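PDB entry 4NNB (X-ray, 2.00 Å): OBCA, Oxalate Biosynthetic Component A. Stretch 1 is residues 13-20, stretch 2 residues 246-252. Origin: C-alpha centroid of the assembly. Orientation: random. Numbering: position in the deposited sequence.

Stretch 1, residues 13-20: IGAVPKFL
Stretch 2 (246-252) VGSQRNQ

A primary amide carries a donor and an acceptor side by side, and can therefore satisfy the exposed N-H and C=O of a strand residue much as a neighbouring strand would. In OBCA, Q249 does this for F19, 230 residues away in the sequence. K18 and F19 are extended (phi/psi -124/151 and -73/138), whereas Q249 sits in a left-handed turn (49/36) and directs its m, t side chain (chi3 23°) toward them. F19 N donates to Q249 OE1 at 2.8 Å, 162° at the hydrogen, and Q249 NE2 returns a bond to F19 O at 3.0 Å, 161°; both are nearly straight. The F19 ring, chi1 t, leads away.

K18 also points toward stretch 2. Its m, t, p, t chain carries NZ to G247 O, 2.8 Å away, so a carbonyl of the loop accepts a hydrogen bond from the lysine ammonium; NZ bonds elsewhere in the structure too. Within stretch 2, R250 N donates to S248 OG at 3.1 Å.

The register runs antiparallel, with CA atoms 6.6 Å apart at K18-Q249 and 4.8 Å at A15-N251. At the latter pair A15 CB packs 3.4 Å from N251 CG, while the N251 amide (chi1 t) is satisfied elsewhere. One water donates to A15 O at 2.9 Å and, weakly, to Q249 O at 3.5 Å.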

# COMPACT_ATOMS: atom_id res chain seq x y z
N ILE A 13 -4.44 2.16 3.88
CA ILE A 13 -3.98 3.48 3.45
C ILE A 13 -2.48 3.59 3.32
O ILE A 13 -1.97 3.93 2.25
CB ILE A 13 -4.46 4.60 4.39
CG1 ILE A 13 -5.97 4.54 4.59
CG2 ILE A 13 -4.03 5.98 3.84
CD1 ILE A 13 -6.40 3.88 5.89
N GLY A 14 -1.78 3.33 4.42
CA GLY A 14 -0.34 3.47 4.45
C GLY A 14 0.20 4.87 4.27
O GLY A 14 -0.53 5.87 4.32
N ALA A 15 1.51 4.93 4.04
CA ALA A 15 2.22 6.18 3.84
C ALA A 15 2.51 6.47 2.37
O ALA A 15 2.58 7.63 1.96
CB ALA A 15 3.52 6.15 4.63
N VAL A 16 2.69 5.42 1.57
CA VAL A 16 3.31 5.58 0.25
C VAL A 16 2.37 5.72 -0.96
O VAL A 16 2.53 6.66 -1.75
CB VAL A 16 4.38 4.48 0.00
CG1 VAL A 16 4.95 4.60 -1.41
CG2 VAL A 16 5.50 4.60 1.05
N PRO A 17 1.39 4.81 -1.11
CA PRO A 17 0.61 4.93 -2.35
C PRO A 17 -0.24 6.22 -2.41
O PRO A 17 -0.50 6.83 -1.37
CB PRO A 17 -0.30 3.68 -2.32
CG PRO A 17 -0.41 3.31 -0.87
CD PRO A 17 0.96 3.67 -0.29
N LYS A 18 -0.64 6.62 -3.61
CA LYS A 18 -1.48 7.82 -3.75
C LYS A 18 -2.80 7.52 -4.49
O LYS A 18 -2.86 6.61 -5.31
CB LYS A 18 -0.70 8.94 -4.45
CG LYS A 18 0.47 9.52 -3.63
CD LYS A 18 1.17 10.67 -4.34
CE LYS A 18 0.26 11.89 -4.45
NZ LYS A 18 0.87 13.03 -5.23
N PHE A 19 -3.84 8.28 -4.17
CA PHE A 19 -5.10 8.19 -4.89
C PHE A 19 -4.94 8.81 -6.28
O PHE A 19 -4.30 9.85 -6.43
CB PHE A 19 -6.22 8.89 -4.11
CG PHE A 19 -7.47 9.13 -4.91
CD1 PHE A 19 -8.37 8.10 -5.17
CD2 PHE A 19 -7.75 10.40 -5.41
CE1 PHE A 19 -9.53 8.33 -5.91
CE2 PHE A 19 -8.90 10.64 -6.16
CZ PHE A 19 -9.80 9.61 -6.40
N LEU A 20 -5.50 8.16 -7.28
CA LEU A 20 -5.57 8.74 -8.62
C LEU A 20 -7.03 8.87 -9.01
O LEU A 20 -7.78 7.89 -8.94
CB LEU A 20 -4.83 7.85 -9.63
CG LEU A 20 -5.07 8.24 -11.09
CD1 LEU A 20 -4.47 9.61 -11.37
CD2 LEU A 20 -4.52 7.19 -12.04
N VAL A 246 -3.86 18.56 -8.19
CA VAL A 246 -2.61 18.05 -7.62
C VAL A 246 -2.58 18.18 -6.09
O VAL A 246 -3.38 18.91 -5.50
CB VAL A 246 -1.40 18.76 -8.22
CG1 VAL A 246 -1.38 18.57 -9.72
CG2 VAL A 246 -1.45 20.25 -7.90
N GLY A 247 -1.65 17.46 -5.47
CA GLY A 247 -1.55 17.38 -4.02
C GLY A 247 -0.58 16.29 -3.58
O GLY A 247 -0.49 15.24 -4.21
N SER A 248 0.15 16.54 -2.49
CA SER A 248 1.16 15.58 -2.02
C SER A 248 0.55 14.29 -1.45
O SER A 248 1.17 13.23 -1.51
CB SER A 248 2.03 16.23 -0.94
OG SER A 248 1.29 16.42 0.27
N GLN A 249 -0.65 14.39 -0.88
CA GLN A 249 -1.26 13.28 -0.12
C GLN A 249 -0.28 12.73 0.91
O GLN A 249 -0.25 11.52 1.18
CB GLN A 249 -1.74 12.17 -1.05
CG GLN A 249 -2.59 12.67 -2.22
CD GLN A 249 -3.19 11.54 -3.01
OE1 GLN A 249 -3.35 10.42 -2.49
NE2 GLN A 249 -3.53 11.80 -4.27
N ARG A 250 0.52 13.63 1.48
CA ARG A 250 1.65 13.26 2.32
C ARG A 250 1.19 12.52 3.58
O ARG A 250 0.19 12.88 4.21
CB ARG A 250 2.44 14.52 2.70
CG ARG A 250 3.70 14.25 3.49
CD ARG A 250 4.45 15.55 3.86
NE ARG A 250 3.52 16.53 4.42
CZ ARG A 250 3.20 16.61 5.71
NH1 ARG A 250 3.74 15.78 6.60
NH2 ARG A 250 2.34 17.54 6.12
N ASN A 251 1.93 11.48 3.94
CA ASN A 251 1.63 10.73 5.15
C ASN A 251 1.75 11.65 6.34
O ASN A 251 2.74 12.36 6.47
CB ASN A 251 2.61 9.58 5.32
CG ASN A 251 2.29 8.74 6.53
OD1 ASN A 251 1.21 8.12 6.60
ND2 ASN A 251 3.21 8.68 7.49
N GLN A 252 0.73 11.65 7.19
CA GLN A 252 0.66 12.57 8.32
C GLN A 252 -0.45 12.15 9.29
O GLN A 252 -1.59 11.88 8.89
CB GLN A 252 0.39 13.99 7.81
CG GLN A 252 0.30 15.02 8.92
CD GLN A 252 1.61 15.13 9.68
OE1 GLN A 252 2.67 15.35 9.09
NE2 GLN A 252 1.55 14.95 11.00
O HOH W 1 2.49 9.71 -0.02